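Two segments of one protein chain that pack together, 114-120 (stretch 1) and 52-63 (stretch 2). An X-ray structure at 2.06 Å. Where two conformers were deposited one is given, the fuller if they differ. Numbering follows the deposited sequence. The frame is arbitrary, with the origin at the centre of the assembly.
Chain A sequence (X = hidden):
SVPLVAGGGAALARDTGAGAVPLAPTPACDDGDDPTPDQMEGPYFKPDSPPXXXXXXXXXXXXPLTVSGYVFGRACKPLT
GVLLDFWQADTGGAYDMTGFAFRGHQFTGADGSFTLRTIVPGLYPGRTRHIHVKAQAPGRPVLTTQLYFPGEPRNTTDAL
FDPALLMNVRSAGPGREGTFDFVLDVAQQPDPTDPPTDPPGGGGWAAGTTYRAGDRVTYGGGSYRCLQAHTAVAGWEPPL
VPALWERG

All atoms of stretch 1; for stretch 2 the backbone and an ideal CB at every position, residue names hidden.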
# COMPACT_ATOMS: atom_id res chain seq x y z
N PHE A 114 -4.84 9.51 -3.22
CA PHE A 114 -5.24 8.12 -3.51
C PHE A 114 -6.10 7.57 -2.37
O PHE A 114 -6.07 8.11 -1.26
CB PHE A 114 -4.03 7.21 -3.67
CG PHE A 114 -3.30 6.95 -2.37
CD1 PHE A 114 -3.56 5.79 -1.64
CD2 PHE A 114 -2.37 7.85 -1.89
CE1 PHE A 114 -2.91 5.55 -0.43
CE2 PHE A 114 -1.70 7.62 -0.68
CZ PHE A 114 -1.97 6.46 0.04
N THR A 115 -6.85 6.51 -2.66
CA THR A 115 -7.61 5.78 -1.66
C THR A 115 -7.60 4.29 -1.98
O THR A 115 -7.75 3.91 -3.14
CB THR A 115 -9.07 6.21 -1.59
OG1 THR A 115 -9.17 7.62 -1.76
CG2 THR A 115 -9.65 5.83 -0.26
N LEU A 116 -7.46 3.47 -0.95
CA LEU A 116 -7.49 2.02 -1.12
C LEU A 116 -8.41 1.42 -0.09
O LEU A 116 -8.16 1.52 1.10
CB LEU A 116 -6.10 1.43 -0.93
CG LEU A 116 -6.05 -0.10 -1.09
CD1 LEU A 116 -6.22 -0.48 -2.54
CD2 LEU A 116 -4.74 -0.63 -0.57
N ARG A 117 -9.51 0.82 -0.55
CA ARG A 117 -10.41 0.13 0.37
C ARG A 117 -10.08 -1.36 0.37
O ARG A 117 -10.14 -2.01 -0.68
CB ARG A 117 -11.87 0.33 -0.03
CG ARG A 117 -12.82 -0.30 0.98
CD ARG A 117 -14.23 -0.38 0.45
NE ARG A 117 -15.10 -1.19 1.31
CZ ARG A 117 -16.27 -1.67 0.93
NH1 ARG A 117 -16.71 -1.44 -0.30
NH2 ARG A 117 -17.00 -2.40 1.77
N THR A 118 -9.76 -1.90 1.54
CA THR A 118 -9.25 -3.27 1.59
C THR A 118 -9.59 -3.88 2.95
O THR A 118 -10.50 -3.40 3.63
CB THR A 118 -7.72 -3.28 1.28
OG1 THR A 118 -7.24 -4.63 1.19
CG2 THR A 118 -6.91 -2.50 2.34
N ILE A 119 -8.93 -4.97 3.34
CA ILE A 119 -9.03 -5.43 4.73
C ILE A 119 -7.62 -5.51 5.30
O ILE A 119 -6.65 -5.49 4.55
CB ILE A 119 -9.80 -6.80 4.91
CG1 ILE A 119 -9.38 -7.83 3.87
CG2 ILE A 119 -11.31 -6.57 4.75
CD1 ILE A 119 -8.03 -8.49 4.12
N VAL A 120 -7.50 -5.60 6.61
CA VAL A 120 -6.18 -5.67 7.22
C VAL A 120 -5.55 -6.98 6.78
O VAL A 120 -6.14 -8.03 6.99
CB VAL A 120 -6.30 -5.61 8.76
CG1 VAL A 120 -4.94 -5.77 9.42
CG2 VAL A 120 -6.95 -4.28 9.19
N UNK A 52 -8.64 -0.73 -10.03
CA UNK A 52 -9.67 -0.58 -9.00
C UNK A 52 -9.10 0.01 -7.72
O UNK A 52 -7.98 -0.32 -7.33
CB UNK A 52 -10.32 -1.93 -8.70
N UNK A 53 -9.88 0.83 -7.02
CA UNK A 53 -9.43 1.38 -5.74
C UNK A 53 -9.97 0.54 -4.59
O UNK A 53 -9.48 0.64 -3.47
CB UNK A 53 -9.87 2.84 -5.59
N UNK A 54 -10.98 -0.29 -4.88
CA UNK A 54 -11.55 -1.15 -3.85
C UNK A 54 -11.21 -2.62 -4.11
O UNK A 54 -11.46 -3.13 -5.20
CB UNK A 54 -13.07 -0.96 -3.78
N UNK A 55 -10.66 -3.30 -3.11
CA UNK A 55 -10.26 -4.69 -3.27
C UNK A 55 -11.25 -5.63 -2.59
O UNK A 55 -11.08 -6.84 -2.64
CB UNK A 55 -8.85 -4.91 -2.71
N UNK A 56 -12.25 -5.07 -1.92
CA UNK A 56 -13.12 -5.87 -1.08
C UNK A 56 -14.58 -5.49 -1.23
O UNK A 56 -14.90 -4.46 -1.81
CB UNK A 56 -12.70 -5.74 0.38
N UNK A 57 -15.45 -6.34 -0.71
CA UNK A 57 -16.86 -6.00 -0.57
C UNK A 57 -17.24 -6.14 0.91
O UNK A 57 -16.40 -6.44 1.76
CB UNK A 57 -17.73 -6.89 -1.46
N UNK A 58 -18.52 -5.93 1.20
CA UNK A 58 -19.05 -6.13 2.54
C UNK A 58 -18.94 -7.60 2.95
O UNK A 58 -18.82 -7.92 4.14
CB UNK A 58 -20.51 -5.66 2.61
N UNK A 59 -18.97 -8.49 1.96
CA UNK A 59 -18.89 -9.93 2.18
C UNK A 59 -17.45 -10.48 2.29
O UNK A 59 -17.25 -11.64 2.63
CB UNK A 59 -19.62 -10.64 1.04
N UNK A 60 -16.46 -9.67 1.95
CA UNK A 60 -15.07 -10.07 2.13
C UNK A 60 -14.79 -10.22 3.62
O UNK A 60 -15.02 -9.28 4.39
CB UNK A 60 -14.12 -9.06 1.49
N UNK A 61 -14.27 -11.38 4.04
CA UNK A 61 -13.90 -11.57 5.46
C UNK A 61 -12.67 -10.73 5.84
O UNK A 61 -11.77 -10.55 5.02
CB UNK A 61 -13.62 -13.05 5.74
N UNK A 62 -12.65 -10.22 7.07
CA UNK A 62 -11.50 -9.49 7.57
C UNK A 62 -11.90 -8.17 8.18
O UNK A 62 -13.06 -7.77 8.11
CB UNK A 62 -10.49 -9.26 6.45
N UNK A 63 -10.93 -7.50 8.78
CA UNK A 63 -11.15 -6.20 9.39
C UNK A 63 -11.05 -5.10 8.32
O UNK A 63 -10.00 -4.93 7.70
CB UNK A 63 -10.14 -5.96 10.52

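Position 52 lies where the second stretch approaches the strand. Its CB points sideways with nothing of stretch 1 within 5.5 Å, so the contact asks little of it and a long polar chain is as suitable as a short one. It is Arg-52, whose guanidinium is engaged elsewhere in the structure.

At 53 the backbone does the main work: its O accepts a hydrogen bond from Arg-117 N (2.9 Å), and the CA of Leu-116 adds a CA-H...O contact. The CB points sideways, 3.4 Å from Thr-115 O, leaving space for a small or beta-branched residue, polar or not. Thr-53 is found, its CB packed against that carbonyl.

Position 54 pairs with Arg-117 in a single beta bridge. Its CB points sideways, 4.1 Å from Arg-117 CB, alongside the extended arginine chain; a small polar residue or a modest aliphatic one would suit. Ser-54 is deposited, its OG 3.6 Å from Arg-117 CD.

The N of 55 completes the bridge by donating to Arg-117 O (2.8 Å, nearly linear). Its sideways CB is 4.2 Å from Thr-118 OG1 and 5.2 Å from Leu-116 CD1, so an aliphatic chain could reach the leucine methyl. Leu-55 makes this contact: its CG lies 3.9 Å from Leu-116 CD1, while its CD1 is 3.8 Å from Thr-118 OG1.

At 56 the CB points toward the strand, 4.4 Å from Thr-118 CA and 4.7 Å from Ile-119 CG2. This apolar setting favours a compact aliphatic residue, valine or isoleucine among others. Val-56 uses both methyls: CG1 rests 3.6 Å from Thr-118 CA and 4.1 Å from Ile-119 CG2, and CG2 covers one face of the Arg-117 guanidinium, 3.7 Å from NE.

Positions 57 to 60 form a type I turn. The CB of 57 points away, and a polar residue suits a turn's start; Thr-57 is present, and its OG1 accepts from the backbone N of 59. At 58 the CB also points away, 4.9 Å from Arg-117 NH2, so many polar residues would do; Ser-58 is poorly ordered. Position 59 is out of reach of the strand and little constrained by it; it holds Ser-59.

The CB of 60 points toward the strand, 5.0 Å from Ile-119 CG2, where a small or branched side chain fits. Thr-60 offers its CG2 at 4.2 Å from Ile-119 CG1, and its OG1 accepts from Thr-57 N (2.8 Å), bracing the turn.

At 61 the CB points away and phi is -70°, compatible with proline; Pro-61 is there, its O 3.8 Å from Ile-119 CG1.

Position 62 admits little choice. An ideal CB would sit 3.0 Å from Ile-119 CB, and phi/psi of 130/173 would jam it against the preceding carbonyl. Gly-62 answers both constraints.

At 63 the backbone O accepts from Val-120 N (2.8 Å), and a water links its N to Val-120 O. The sideways CB lies 3.8 Å from Val-120 CG2, inviting an aliphatic residue; Val-63 makes that apolar contact.

Stretch 2 (52-63) RTSLVTSSTPGV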
# COMPACT_ATOMS: atom_id res chain seq x y z
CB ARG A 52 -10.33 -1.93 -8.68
CG ARG A 52 -9.35 -3.05 -8.34
CD ARG A 52 -10.10 -4.40 -8.18
NE ARG A 52 -9.19 -5.55 -8.18
CZ ARG A 52 -9.56 -6.81 -8.42
NH1 ARG A 52 -8.67 -7.80 -8.42
NH2 ARG A 52 -10.83 -7.10 -8.71
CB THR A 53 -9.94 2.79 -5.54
OG1 THR A 53 -11.36 2.77 -5.63
CG2 THR A 53 -9.36 3.73 -6.60
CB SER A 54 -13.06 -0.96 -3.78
OG SER A 54 -13.63 -1.82 -2.81
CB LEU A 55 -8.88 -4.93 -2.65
CG LEU A 55 -7.75 -4.04 -3.16
CD1 LEU A 55 -6.44 -4.44 -2.50
CD2 LEU A 55 -7.63 -4.11 -4.69
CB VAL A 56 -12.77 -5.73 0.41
CG1 VAL A 56 -11.31 -6.08 0.65
CG2 VAL A 56 -13.06 -4.30 0.89
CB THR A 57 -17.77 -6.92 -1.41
OG1 THR A 57 -18.03 -8.13 -0.70
CG2 THR A 57 -17.13 -7.25 -2.75
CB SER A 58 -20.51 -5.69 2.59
OG SER A 58 -20.66 -4.43 1.96
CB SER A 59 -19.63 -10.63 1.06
OG SER A 59 -19.24 -10.07 -0.18
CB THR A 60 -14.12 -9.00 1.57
OG1 THR A 60 -14.40 -8.78 0.18
CG2 THR A 60 -12.66 -9.42 1.75
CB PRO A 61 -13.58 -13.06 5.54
CG PRO A 61 -13.19 -13.43 4.14
CD PRO A 61 -14.05 -12.59 3.24
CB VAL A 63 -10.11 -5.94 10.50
CG1 VAL A 63 -10.31 -4.55 11.09
CG2 VAL A 63 -10.22 -7.04 11.60
O HOH W 1 -8.33 -8.67 8.52
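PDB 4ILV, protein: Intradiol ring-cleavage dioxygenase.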